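Local coordinates for protein coclaurine N-methyltransferase (Coptis japonica, PDB 6GKV) that methylates the ring nitrogen of coclaurine and related tetrahydroisoquinolines, with S-adenosyl-L-methionine as methyl donor, in plant alkaloid biosynthesis, at residues 52-57 with 261-266; 118-123 with 220-225; 141-146 with 170-175; 229-234 with 341-346. All coordinates share one frame; numbering follows the deposited sequence.

Contact 1 (52-57 with 261-266); sequences QNLTHS and ASFFLY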
loop_
_atom_site.group_PDB
_atom_site.type_symbol
_atom_site.label_atom_id
_atom_site.label_comp_id
_atom_site.label_asym_id
_atom_site.label_seq_id
_atom_site.Cartn_x
_atom_site.Cartn_y
_atom_site.Cartn_z
ATOM N N GLN A 52 -2.218 10.131 -2.401
ATOM C CA GLN A 52 -3.615 10.466 -2.149
ATOM C C GLN A 52 -4.098 11.562 -3.097
ATOM O O GLN A 52 -5.255 11.552 -3.510
ATOM C CB GLN A 52 -3.802 10.902 -0.691
ATOM C CG GLN A 52 -3.548 9.788 0.310
ATOM C CD GLN A 52 -4.442 8.600 0.064
ATOM O OE1 GLN A 52 -5.645 8.665 0.315
ATOM N NE2 GLN A 52 -3.862 7.505 -0.446
ATOM N N ASN A 53 -3.208 12.503 -3.422
ATOM C CA ASN A 53 -3.493 13.551 -4.369
ATOM C C ASN A 53 -3.863 12.947 -5.707
ATOM O O ASN A 53 -4.840 13.354 -6.336
ATOM C CB ASN A 53 -2.294 14.476 -4.522
ATOM C CG ASN A 53 -2.084 15.344 -3.310
ATOM O OD1 ASN A 53 -2.936 15.390 -2.428
ATOM N ND2 ASN A 53 -0.949 16.046 -3.256
ATOM N N LEU A 54 -3.102 11.943 -6.120
ATOM C CA LEU A 54 -3.390 11.285 -7.379
ATOM C C LEU A 54 -4.629 10.359 -7.298
ATOM O O LEU A 54 -5.498 10.419 -8.163
ATOM C CB LEU A 54 -2.156 10.513 -7.861
ATOM C CG LEU A 54 -2.276 10.023 -9.308
ATOM C CD1 LEU A 54 -2.698 11.172 -10.216
ATOM C CD2 LEU A 54 -0.990 9.390 -9.791
ATOM N N THR A 55 -4.734 9.519 -6.270
ATOM C CA THR A 55 -5.908 8.640 -6.163
ATOM C C THR A 55 -7.193 9.460 -6.194
ATOM O O THR A 55 -8.184 9.054 -6.792
ATOM C CB THR A 55 -5.903 7.787 -4.885
ATOM O OG1 THR A 55 -5.681 8.640 -3.755
ATOM C CG2 THR A 55 -4.796 6.742 -4.939
ATOM N N HIS A 56 -7.164 10.633 -5.578
ATOM C CA HIS A 56 -8.359 11.457 -5.464
ATOM C C HIS A 56 -8.681 12.210 -6.756
ATOM O O HIS A 56 -9.856 12.346 -7.132
ATOM C CB HIS A 56 -8.204 12.440 -4.311
ATOM C CG HIS A 56 -8.488 11.832 -2.972
ATOM N ND1 HIS A 56 -7.638 10.923 -2.366
ATOM C CD2 HIS A 56 -9.540 11.968 -2.130
ATOM C CE1 HIS A 56 -8.152 10.542 -1.218
ATOM N NE2 HIS A 56 -9.311 11.160 -1.047
ATOM N N SER A 57 -7.650 12.698 -7.438
ATOM C CA SER A 57 -7.882 13.487 -8.641
ATOM C C SER A 57 -8.413 12.597 -9.760
ATOM O O SER A 57 -9.248 13.028 -10.556
ATOM C CB SER A 57 -6.602 14.227 -9.077
ATOM O OG SER A 57 -5.522 13.341 -9.311
ATOM N N ALA A 261 3.169 0.561 -6.872
ATOM C CA ALA A 261 2.844 -0.847 -6.690
ATOM C C ALA A 261 1.627 -1.003 -5.771
ATOM O O ALA A 261 0.881 -1.967 -5.898
ATOM C CB ALA A 261 4.037 -1.606 -6.148
ATOM N N SER A 262 1.416 -0.032 -4.880
ATOM C CA SER A 262 0.300 -0.042 -3.916
ATOM C C SER A 262 -1.019 0.525 -4.423
ATOM O O SER A 262 -1.968 0.643 -3.650
ATOM C CB SER A 262 0.676 0.774 -2.682
ATOM O OG SER A 262 0.609 2.165 -3.006
ATOM N N PHE A 263 -1.075 0.900 -5.695
ATOM C CA PHE A 263 -2.055 1.897 -6.143
ATOM C C PHE A 263 -3.504 1.419 -6.071
ATOM O O PHE A 263 -4.378 2.130 -5.575
ATOM C CB PHE A 263 -1.735 2.374 -7.586
ATOM C CG PHE A 263 -2.221 3.777 -7.873
ATOM C CD1 PHE A 263 -1.679 4.858 -7.189
ATOM C CD2 PHE A 263 -3.208 4.016 -8.809
ATOM C CE1 PHE A 263 -2.124 6.156 -7.441
ATOM C CE2 PHE A 263 -3.672 5.319 -9.073
ATOM C CZ PHE A 263 -3.149 6.379 -8.386
ATOM N N PHE A 264 -3.756 0.206 -6.535
ATOM C CA PHE A 264 -5.115 -0.263 -6.636
ATOM C C PHE A 264 -5.606 -0.817 -5.321
ATOM O O PHE A 264 -6.777 -1.141 -5.181
ATOM C CB PHE A 264 -5.209 -1.269 -7.764
ATOM C CG PHE A 264 -4.824 -0.676 -9.080
ATOM C CD1 PHE A 264 -5.593 0.332 -9.638
ATOM C CD2 PHE A 264 -3.677 -1.081 -9.743
ATOM C CE1 PHE A 264 -5.240 0.924 -10.855
ATOM C CE2 PHE A 264 -3.320 -0.501 -10.953
ATOM C CZ PHE A 264 -4.102 0.509 -11.509
ATOM N N LEU A 265 -4.712 -0.863 -4.335
ATOM C CA LEU A 265 -5.115 -1.106 -2.966
ATOM C C LEU A 265 -6.065 0.007 -2.521
ATOM O O LEU A 265 -6.789 -0.131 -1.525
ATOM C CB LEU A 265 -3.895 -1.177 -2.034
ATOM C CG LEU A 265 -2.852 -2.280 -2.310
ATOM C CD1 LEU A 265 -1.748 -2.272 -1.272
ATOM C CD2 LEU A 265 -3.477 -3.680 -2.410
ATOM N N TYR A 266 -6.051 1.120 -3.257
ATOM C CA TYR A 266 -6.812 2.300 -2.861
ATOM C C TYR A 266 -8.103 2.403 -3.646
ATOM O O TYR A 266 -8.828 3.392 -3.539
ATOM C CB TYR A 266 -5.979 3.566 -3.055
ATOM C CG TYR A 266 -4.873 3.754 -2.031
ATOM C CD1 TYR A 266 -5.168 4.169 -0.725
ATOM C CD2 TYR A 266 -3.546 3.532 -2.365
ATOM C CE1 TYR A 266 -4.183 4.341 0.221
ATOM C CE2 TYR A 266 -2.517 3.711 -1.410
ATOM C CZ TYR A 266 -2.851 4.121 -0.125
ATOM O OH TYR A 266 -1.863 4.312 0.817
#
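T55 and L54, on helix 44-58, close on the far end of the F263 ring, while Q52, a turn earlier, sets its amide nitrogen NE2 over one face of Y266. T55 CG2 stands 3.7 Å from F263 CE1 and also reaches Y266 CB at 3.9 Å, a methyl lodged between two aromatic side chains. L54 crosses F263 at about a right angle, its CG 3.9 Å from F263 CZ. The bend of the Q52 chain at chi2 (-58°) turns CD toward the phenol; NE2 lies nearer the rim than the centre, 3.2 Å from Y266 CE1, with amide and ring planes 56° apart. Within the helix, Q52 O accepts from H56 N and, from the opposite face of its plane, from H56 ND1 at 2.7 Å. Segment 261-266 lies between strand 257-258 and strand 272-279, outermost in this chain's main sheet, so an N-terminal helix packs on the loop leading into it. No hydrogen bond joins the two segments; apolar packing and an amide nitrogen over a ring hold them, while Y266 OH bonds to H276 of the second subunit and Q52 OE1, weakly, to H276 N of that chain.

Contact 2 (118-123 with 220-225); sequences RAQIQD and DGLLFL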
loop_
_atom_site.group_PDB
_atom_site.type_symbol
_atom_site.label_atom_id
_atom_site.label_comp_id
_atom_site.label_asym_id
_atom_site.label_seq_id
_atom_site.Cartn_x
_atom_site.Cartn_y
_atom_site.Cartn_z
ATOM N N ARG A 118 -1.880 -17.689 -10.738
ATOM C CA ARG A 118 -2.255 -16.658 -9.778
ATOM C C ARG A 118 -3.736 -16.259 -9.874
ATOM O O ARG A 118 -4.343 -15.836 -8.888
ATOM C CB ARG A 118 -1.340 -15.439 -9.949
ATOM C CG ARG A 118 0.104 -15.749 -9.564
ATOM C CD ARG A 118 0.948 -14.493 -9.394
ATOM N NE ARG A 118 2.218 -14.816 -8.756
ATOM C CZ ARG A 118 3.270 -14.009 -8.702
ATOM N NH1 ARG A 118 3.230 -12.805 -9.259
ATOM N NH2 ARG A 118 4.364 -14.408 -8.083
ATOM N N ALA A 119 -4.322 -16.409 -11.055
ATOM C CA ALA A 119 -5.749 -16.170 -11.209
ATOM C C ALA A 119 -6.541 -17.451 -10.925
ATOM O O ALA A 119 -7.770 -17.423 -10.850
ATOM C CB ALA A 119 -6.058 -15.646 -12.601
ATOM N N GLN A 120 -5.816 -18.560 -10.765
ATOM C CA GLN A 120 -6.386 -19.864 -10.412
ATOM C C GLN A 120 -7.443 -20.304 -11.410
ATOM O O GLN A 120 -8.536 -20.741 -11.031
ATOM C CB GLN A 120 -6.976 -19.845 -8.998
ATOM C CG GLN A 120 -5.954 -19.697 -7.879
ATOM C CD GLN A 120 -6.598 -19.236 -6.589
ATOM O OE1 GLN A 120 -7.811 -19.095 -6.517
ATOM N NE2 GLN A 120 -5.789 -18.987 -5.567
ATOM N N ILE A 121 -7.114 -20.155 -12.691
ATOM C CA ILE A 121 -7.951 -20.675 -13.753
ATOM C C ILE A 121 -8.041 -22.185 -13.549
ATOM O O ILE A 121 -7.091 -22.817 -13.073
ATOM C CB ILE A 121 -7.391 -20.337 -15.158
ATOM N N GLN A 122 -9.199 -22.748 -13.877
ATOM C CA GLN A 122 -9.445 -24.178 -13.732
ATOM C C GLN A 122 -10.319 -24.641 -14.883
ATOM O O GLN A 122 -11.147 -23.870 -15.358
ATOM C CB GLN A 122 -10.117 -24.489 -12.396
ATOM C CG GLN A 122 -9.170 -24.547 -11.217
ATOM C CD GLN A 122 -9.855 -25.066 -9.969
ATOM O OE1 GLN A 122 -10.996 -24.698 -9.673
ATOM N NE2 GLN A 122 -9.176 -25.953 -9.245
ATOM N N ASP A 123 -10.162 -25.902 -15.289
ATOM C CA ASP A 123 -10.682 -26.407 -16.564
ATOM C C ASP A 123 -12.139 -26.041 -16.932
ATOM O O ASP A 123 -12.487 -26.016 -18.113
ATOM C CB ASP A 123 -10.536 -27.936 -16.607
ATOM C CG ASP A 123 -10.715 -28.506 -18.021
ATOM O OD1 ASP A 123 -10.409 -27.777 -18.995
ATOM O OD2 ASP A 123 -11.163 -29.670 -18.164
ATOM N N ASP A 220 -18.311 -15.616 -6.673
ATOM C CA ASP A 220 -17.086 -16.366 -6.416
ATOM C C ASP A 220 -16.129 -16.328 -7.603
ATOM O O ASP A 220 -15.295 -17.216 -7.773
ATOM C CB ASP A 220 -17.405 -17.820 -6.060
ATOM C CG ASP A 220 -18.301 -17.939 -4.843
ATOM O OD1 ASP A 220 -18.859 -16.911 -4.384
ATOM O OD2 ASP A 220 -18.441 -19.075 -4.350
ATOM N N GLY A 221 -16.276 -15.305 -8.431
ATOM C CA GLY A 221 -15.350 -15.082 -9.522
ATOM C C GLY A 221 -14.191 -14.228 -9.052
ATOM O O GLY A 221 -14.291 -13.557 -8.023
ATOM N N LEU A 222 -13.093 -14.250 -9.804
ATOM C CA LEU A 222 -11.919 -13.445 -9.474
ATOM C C LEU A 222 -11.568 -12.470 -10.578
ATOM O O LEU A 222 -11.936 -12.657 -11.739
ATOM C CB LEU A 222 -10.711 -14.339 -9.179
ATOM C CG LEU A 222 -10.994 -15.410 -8.126
ATOM C CD1 LEU A 222 -9.769 -16.230 -7.799
ATOM C CD2 LEU A 222 -11.570 -14.765 -6.874
ATOM N N LEU A 223 -10.876 -11.411 -10.179
ATOM C CA LEU A 223 -10.274 -10.447 -11.078
ATOM C C LEU A 223 -8.754 -10.495 -10.911
ATOM O O LEU A 223 -8.248 -10.235 -9.818
ATOM C CB LEU A 223 -10.781 -9.032 -10.786
ATOM C CG LEU A 223 -9.992 -7.949 -11.533
ATOM C CD1 LEU A 223 -10.137 -8.157 -13.026
ATOM C CD2 LEU A 223 -10.412 -6.525 -11.139
ATOM N N PHE A 224 -8.026 -10.842 -11.971
ATOM C CA PHE A 224 -6.565 -10.794 -11.904
ATOM C C PHE A 224 -6.005 -9.627 -12.735
ATOM O O PHE A 224 -6.325 -9.467 -13.927
ATOM C CB PHE A 224 -5.944 -12.100 -12.371
ATOM C CG PHE A 224 -4.436 -12.054 -12.410
ATOM C CD1 PHE A 224 -3.694 -12.133 -11.235
ATOM C CD2 PHE A 224 -3.762 -11.901 -13.607
ATOM C CE1 PHE A 224 -2.306 -12.077 -11.265
ATOM C CE2 PHE A 224 -2.373 -11.839 -13.640
ATOM C CZ PHE A 224 -1.644 -11.929 -12.466
ATOM N N LEU A 225 -5.156 -8.823 -12.102
ATOM C CA LEU A 225 -4.601 -7.622 -12.730
ATOM C C LEU A 225 -3.077 -7.582 -12.773
ATOM O O LEU A 225 -2.425 -7.828 -11.777
ATOM C CB LEU A 225 -5.093 -6.381 -11.993
ATOM C CG LEU A 225 -4.441 -5.066 -12.413
ATOM C CD1 LEU A 225 -4.859 -4.755 -13.813
ATOM C CD2 LEU A 225 -4.849 -3.944 -11.467
#
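F224 overlaps A119 with CB and CG, and R118 with CE1, where helix 104-118 ends: F224 CB lies 3.6 Å from A119 CB. Its CG, anti to the backbone N (chi1 176°), lies 3.9 Å from A119 CB; farther out, F224 CE1 meets R118 CB at 3.7 Å. Two residues back on the same strand, L222 points the same way and offers CD1 to the backbone oxygen A119 O at 3.8 Å and to Q120 OE1 at 3.7 Å. The helix stops here in a Schellman motif, Q120 taking positive phi (57°) before the chain runs on to strand 126-130, the middle strand of the parallel part of the Rossmann-like methyltransferase sheet. Strand 221-230 lies two places along in that sheet, beyond strand 191-197, and F224 and L222 face the connection from there. R193 and L195 of the intervening strand fill in between: R193 NE bonds to A119 O, and L195 packs on both A119 and F224. The R118 chain, extended from CG to NE, leads its guanidinium away from strand residues 220-225; NH1 bonds to H346 and the group makes a cation-pi contact with W277. H346 in turn meets the F224 ring edge-to-face.

Contact 3 (141-146 with 170-175); sequences VAQKYK and RNLLNV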
loop_
_atom_site.group_PDB
_atom_site.type_symbol
_atom_site.label_atom_id
_atom_site.label_comp_id
_atom_site.label_asym_id
_atom_site.label_seq_id
_atom_site.Cartn_x
_atom_site.Cartn_y
_atom_site.Cartn_z
ATOM N N VAL A 141 -4.868 -19.857 -22.661
ATOM C CA VAL A 141 -5.882 -20.379 -21.752
ATOM C C VAL A 141 -6.874 -21.249 -22.525
ATOM O O VAL A 141 -7.258 -22.324 -22.058
ATOM C CB VAL A 141 -6.631 -19.234 -21.018
ATOM C CG1 VAL A 141 -7.855 -19.753 -20.272
ATOM C CG2 VAL A 141 -5.693 -18.516 -20.070
ATOM N N ALA A 142 -7.270 -20.788 -23.713
ATOM C CA ALA A 142 -8.200 -21.548 -24.538
ATOM C C ALA A 142 -7.628 -22.926 -24.795
ATOM O O ALA A 142 -8.348 -23.920 -24.720
ATOM C CB ALA A 142 -8.480 -20.841 -25.856
ATOM N N GLN A 143 -6.329 -22.984 -25.076
ATOM C CA GLN A 143 -5.780 -24.204 -25.617
ATOM C C GLN A 143 -5.890 -25.374 -24.691
ATOM O O GLN A 143 -6.678 -26.277 -24.980
ATOM C CB GLN A 143 -4.336 -24.002 -26.105
ATOM C CG GLN A 143 -4.411 -23.910 -27.604
ATOM C CD GLN A 143 -3.106 -23.794 -28.318
ATOM O OE1 GLN A 143 -2.712 -22.697 -28.718
ATOM N NE2 GLN A 143 -2.451 -24.927 -28.550
ATOM N N LYS A 144 -5.149 -25.409 -23.596
ATOM C CA LYS A 144 -5.337 -26.572 -22.735
ATOM C C LYS A 144 -6.092 -26.270 -21.437
ATOM O O LYS A 144 -5.716 -26.703 -20.348
ATOM C CB LYS A 144 -4.001 -27.273 -22.446
ATOM C CG LYS A 144 -3.368 -27.919 -23.680
ATOM C CD LYS A 144 -4.380 -28.772 -24.472
ATOM C CE LYS A 144 -4.809 -30.092 -23.832
ATOM N NZ LYS A 144 -5.673 -30.875 -24.784
ATOM N N TYR A 145 -7.169 -25.513 -21.587
ATOM C CA TYR A 145 -8.352 -25.679 -20.758
ATOM C C TYR A 145 -9.541 -25.783 -21.712
ATOM O O TYR A 145 -10.302 -24.829 -21.857
ATOM C CB TYR A 145 -8.556 -24.521 -19.783
ATOM C CG TYR A 145 -7.456 -24.281 -18.769
ATOM C CD1 TYR A 145 -7.243 -25.161 -17.707
ATOM C CD2 TYR A 145 -6.666 -23.141 -18.843
ATOM C CE1 TYR A 145 -6.244 -24.921 -16.770
ATOM C CE2 TYR A 145 -5.675 -22.893 -17.912
ATOM C CZ TYR A 145 -5.467 -23.783 -16.881
ATOM O OH TYR A 145 -4.478 -23.519 -15.964
ATOM N N LYS A 146 -9.683 -26.932 -22.371
ATOM C CA LYS A 146 -10.642 -27.099 -23.470
ATOM C C LYS A 146 -12.087 -26.785 -23.097
ATOM O O LYS A 146 -12.915 -26.511 -23.968
ATOM C CB LYS A 146 -10.585 -28.529 -24.008
ATOM C CG LYS A 146 -9.195 -29.006 -24.350
ATOM C CD LYS A 146 -9.208 -30.462 -24.811
ATOM C CE LYS A 146 -9.811 -30.610 -26.192
ATOM N NZ LYS A 146 -9.634 -31.993 -26.710
ATOM N N ARG A 170 -5.828 -23.003 -35.104
ATOM C CA ARG A 170 -5.295 -23.928 -34.094
ATOM C C ARG A 170 -6.395 -24.857 -33.585
ATOM O O ARG A 170 -6.214 -25.575 -32.599
ATOM C CB ARG A 170 -4.664 -23.171 -32.922
ATOM C CG ARG A 170 -3.358 -22.449 -33.244
ATOM C CD ARG A 170 -2.740 -21.840 -31.983
ATOM N NE ARG A 170 -1.997 -20.614 -32.272
ATOM C CZ ARG A 170 -1.600 -19.746 -31.346
ATOM N NH1 ARG A 170 -1.875 -19.974 -30.069
ATOM N NH2 ARG A 170 -0.929 -18.655 -31.693
ATOM N N ASN A 171 -7.531 -24.824 -34.277
ATOM C CA ASN A 171 -8.673 -25.691 -33.990
ATOM C C ASN A 171 -9.178 -25.509 -32.566
ATOM O O ASN A 171 -9.097 -26.427 -31.748
ATOM C CB ASN A 171 -8.308 -27.154 -34.243
ATOM C CG ASN A 171 -9.522 -28.052 -34.309
ATOM O OD1 ASN A 171 -10.661 -27.600 -34.157
ATOM N ND2 ASN A 171 -9.287 -29.333 -34.553
ATOM N N LEU A 172 -9.695 -24.316 -32.279
ATOM C CA LEU A 172 -10.181 -23.987 -30.942
ATOM C C LEU A 172 -11.648 -23.556 -30.939
ATOM O O LEU A 172 -12.028 -22.586 -31.603
ATOM C CB LEU A 172 -9.318 -22.885 -30.309
ATOM C CG LEU A 172 -7.899 -23.233 -29.834
ATOM C CD1 LEU A 172 -7.157 -21.990 -29.376
ATOM C CD2 LEU A 172 -7.919 -24.253 -28.715
ATOM N N LEU A 173 -12.465 -24.291 -30.188
ATOM C CA LEU A 173 -13.836 -23.879 -29.913
ATOM C C LEU A 173 -13.828 -22.564 -29.152
ATOM O O LEU A 173 -14.307 -21.537 -29.634
ATOM C CB LEU A 173 -14.580 -24.955 -29.093
ATOM C CG LEU A 173 -16.071 -24.815 -28.702
ATOM C CD1 LEU A 173 -16.669 -26.174 -28.385
ATOM C CD2 LEU A 173 -16.322 -23.871 -27.520
ATOM N N ASN A 174 -13.234 -22.623 -27.965
ATOM C CA ASN A 174 -13.487 -21.694 -26.869
ATOM C C ASN A 174 -13.481 -20.219 -27.210
ATOM O O ASN A 174 -14.286 -19.451 -26.679
ATOM C CB ASN A 174 -12.453 -21.929 -25.785
ATOM C CG ASN A 174 -12.004 -23.359 -25.730
ATOM O OD1 ASN A 174 -10.806 -23.635 -25.752
ATOM N ND2 ASN A 174 -12.960 -24.287 -25.645
ATOM N N VAL A 175 -12.565 -19.820 -28.083
ATOM C CA VAL A 175 -12.291 -18.406 -28.260
ATOM C C VAL A 175 -13.439 -17.664 -28.906
ATOM O O VAL A 175 -13.942 -18.052 -29.952
ATOM C CB VAL A 175 -11.040 -18.166 -29.102
ATOM C CG1 VAL A 175 -10.759 -16.674 -29.177
ATOM C CG2 VAL A 175 -9.864 -18.913 -28.512
#
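R170 NH1 gives a proton to Q143 OE1 at 3.2 Å, with an angle of 156° at the hydrogen; the donor comes nearly straight on to the carbonyl, and OE1 lies at the guanidinium edge, though amide and guanidinium planes are 64° apart. A second bond, side chain to backbone, is weak: N174 ND2 reaches K146 O at 2.8 Å, bent to 127°. N174 OD1 also sits 2.7 Å from A142 O, two acceptors and no hydrogen bond, so the placement of this amide is less certain. Apolar contacts centre on A142, whose CB meets V175 CG2 at 3.6 Å and L172 CD1 at 3.9 Å; L172 CD2 touches Q143 CG at 3.7 Å. N171, with positive phi, is the C-prime residue of a Schellman motif ending helix 157-168; L172 follows it and points toward A142. The ends of two helices of the Rossmann-like domain thus pack through A142, L172 and V175. NH1 on Q143 and NH2 in a salt bridge with E166 fix the guanidinium's rotation, and the E166 charge probably strengthens its hold.

Contact 4 (229-234 with 341-346); sequences CHKTFA and EWMASH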
loop_
_atom_site.group_PDB
_atom_site.type_symbol
_atom_site.label_atom_id
_atom_site.label_comp_id
_atom_site.label_asym_id
_atom_site.label_seq_id
_atom_site.Cartn_x
_atom_site.Cartn_y
_atom_site.Cartn_z
ATOM N N CYS A 229 4.624 -0.643 -12.727
ATOM C CA CYS A 229 4.546 0.361 -11.666
ATOM C C CYS A 229 5.915 0.900 -11.309
ATOM O O CYS A 229 6.936 0.389 -11.797
ATOM C CB CYS A 229 3.906 -0.240 -10.426
ATOM S SG CYS A 229 4.956 -1.505 -9.710
ATOM N N HIS A 230 5.942 1.950 -10.486
ATOM C CA HIS A 230 7.122 2.193 -9.680
ATOM C C HIS A 230 6.818 1.735 -8.256
ATOM O O HIS A 230 5.693 1.884 -7.775
ATOM C CB HIS A 230 7.555 3.655 -9.680
ATOM C CG HIS A 230 8.780 3.886 -8.843
ATOM N ND1 HIS A 230 8.714 4.232 -7.513
ATOM C CD2 HIS A 230 10.099 3.741 -9.138
ATOM C CE1 HIS A 230 9.948 4.335 -7.032
ATOM N NE2 HIS A 230 10.801 4.042 -7.996
ATOM N N LYS A 231 7.806 1.185 -7.573
ATOM C CA LYS A 231 7.527 0.525 -6.294
ATOM C C LYS A 231 6.927 1.470 -5.248
ATOM O O LYS A 231 6.169 1.043 -4.390
ATOM C CB LYS A 231 8.791 -0.123 -5.741
ATOM C CG LYS A 231 9.847 0.833 -5.174
ATOM C CD LYS A 231 10.929 0.003 -4.461
ATOM C CE LYS A 231 12.219 0.772 -4.246
ATOM N NZ LYS A 231 13.357 -0.159 -3.988
ATOM N N THR A 232 7.192 2.766 -5.359
ATOM C CA THR A 232 6.767 3.698 -4.310
ATOM C C THR A 232 5.819 4.817 -4.742
ATOM O O THR A 232 4.767 5.011 -4.123
ATOM C CB THR A 232 7.986 4.331 -3.700
ATOM O OG1 THR A 232 8.842 3.280 -3.257
ATOM C CG2 THR A 232 7.612 5.246 -2.545
ATOM N N PHE A 233 6.190 5.569 -5.779
ATOM C CA PHE A 233 5.360 6.703 -6.162
ATOM C C PHE A 233 4.535 6.425 -7.412
ATOM O O PHE A 233 4.683 5.392 -8.065
ATOM C CB PHE A 233 6.197 7.996 -6.318
ATOM C CG PHE A 233 7.400 7.892 -7.243
ATOM C CD1 PHE A 233 7.260 8.026 -8.617
ATOM C CD2 PHE A 233 8.689 7.766 -6.724
ATOM C CE1 PHE A 233 8.365 7.969 -9.462
ATOM C CE2 PHE A 233 9.802 7.714 -7.570
ATOM C CZ PHE A 233 9.632 7.810 -8.936
ATOM N N ALA A 234 3.609 7.324 -7.704
ATOM C CA ALA A 234 2.736 7.143 -8.851
ATOM C C ALA A 234 2.680 8.456 -9.607
ATOM O O ALA A 234 2.893 9.521 -9.012
ATOM C CB ALA A 234 1.340 6.695 -8.412
ATOM N N GLU A 341 13.290 -0.504 -9.097
ATOM C CA GLU A 341 12.625 0.793 -9.129
ATOM C C GLU A 341 11.280 0.683 -9.865
ATOM O O GLU A 341 10.215 0.711 -9.253
ATOM C CB GLU A 341 13.516 1.840 -9.795
ATOM C CG GLU A 341 14.811 2.127 -9.043
ATOM C CD GLU A 341 14.587 2.809 -7.704
ATOM O OE1 GLU A 341 13.468 3.271 -7.443
ATOM O OE2 GLU A 341 15.539 2.908 -6.907
ATOM N N TRP A 342 11.347 0.598 -11.190
ATOM C CA TRP A 342 10.165 0.395 -12.014
ATOM C C TRP A 342 10.021 -1.098 -12.231
ATOM O O TRP A 342 11.018 -1.796 -12.469
ATOM C CB TRP A 342 10.284 1.156 -13.342
ATOM C CG TRP A 342 10.156 2.654 -13.180
ATOM C CD1 TRP A 342 8.999 3.358 -13.043
ATOM C CD2 TRP A 342 11.224 3.618 -13.122
ATOM N NE1 TRP A 342 9.275 4.701 -12.913
ATOM C CE2 TRP A 342 10.612 4.884 -12.964
ATOM C CE3 TRP A 342 12.613 3.530 -13.235
ATOM C CZ2 TRP A 342 11.377 6.061 -12.894
ATOM C CZ3 TRP A 342 13.358 4.713 -13.170
ATOM C CH2 TRP A 342 12.738 5.955 -12.995
ATOM N N MET A 343 8.790 -1.592 -12.130
ATOM C CA MET A 343 8.558 -3.024 -12.112
ATOM C C MET A 343 7.105 -3.380 -12.395
ATOM O O MET A 343 6.306 -2.526 -12.794
ATOM C CB MET A 343 8.981 -3.603 -10.754
ATOM C CG MET A 343 8.415 -2.826 -9.547
ATOM S SD MET A 343 8.977 -3.452 -7.934
ATOM C CE MET A 343 10.545 -2.621 -7.736
ATOM N N ALA A 344 6.781 -4.648 -12.162
ATOM C CA ALA A 344 5.451 -5.183 -12.409
ATOM C C ALA A 344 4.743 -5.635 -11.132
ATOM O O ALA A 344 5.321 -6.291 -10.262
ATOM C CB ALA A 344 5.531 -6.334 -13.394
ATOM N N SER A 345 3.469 -5.271 -11.042
ATOM C CA SER A 345 2.602 -5.611 -9.914
ATOM C C SER A 345 1.457 -6.518 -10.323
ATOM O O SER A 345 0.748 -6.240 -11.306
ATOM C CB SER A 345 2.046 -4.330 -9.293
ATOM O OG SER A 345 1.078 -4.601 -8.292
ATOM N N HIS A 346 1.262 -7.595 -9.566
ATOM C CA HIS A 346 0.099 -8.477 -9.730
ATOM C C HIS A 346 -0.879 -8.400 -8.550
ATOM O O HIS A 346 -0.509 -8.652 -7.392
ATOM C CB HIS A 346 0.540 -9.930 -9.913
ATOM C CG HIS A 346 1.226 -10.197 -11.222
ATOM N ND1 HIS A 346 1.821 -11.402 -11.519
ATOM C CD2 HIS A 346 1.400 -9.412 -12.307
ATOM C CE1 HIS A 346 2.341 -11.350 -12.733
ATOM N NE2 HIS A 346 2.089 -10.158 -13.237
#
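With its CG anti to the backbone N (chi1 -180°), H230 runs alongside E341, whose chain bends at chi2 (-67°) to bring the carboxylate to the ring edge. H230 NE2 gives its proton to E341 OE1 at 2.8 Å, ring and carboxylate nearly coplanar. The same ring turns its edge to the five-membered ring of W342, centroids 5.0 Å apart and planes at 69°, with CD2 over the indole face. The backbones pair antiparallel: C229 and M343 form a hydrogen-bonded pair, M343 N to C229 O spanning 2.7 Å, and H230 with W342 the adjoining non-hydrogen-bonded pair. K231 N to E341 O, 3.0 Å, continues the pairing where the strand ends. On the sheet face of C229 and M343, C229 SG meets M343 CG at 3.7 Å, and M343 CE reaches K231 CB at 3.6 Å. F233 CE2 stands over one face of the imidazole, offset toward the rim. E341 OE1 takes two hydrogen bonds, from H230 NE2 and with Y40 OH. Strands 221-230 and 342-350 are sheet neighbours here; helix 21-39 packs L36 on H230 and W342, strand 272-279 flanks 342-350 on its other edge, and Y44 of the second subunit touches K231 and M343.

Contacts 1 and 4 are buried and both touch the second subunit; contacts 2 and 3 are partly buried and lie around the parallel strands of the sheet. Contact 4 is the most polar, with backbone pairing and a histidine-carboxylate bond, whereas contacts 1 and 2 have no hydrogen bond across them and contact 3 mixes methyl packing with one regular and one weak hydrogen bond near the surface. Contacts 2 and 4 share strand 221-230 and meet at R118 and H346. Contact 1 adjoins contact 4, A261 N lying 3.0 Å from H230 O, and F263 packing on A234. Contact 3 stands apart from contacts 1 and 4 but reaches contact 2 through D123 and Y145.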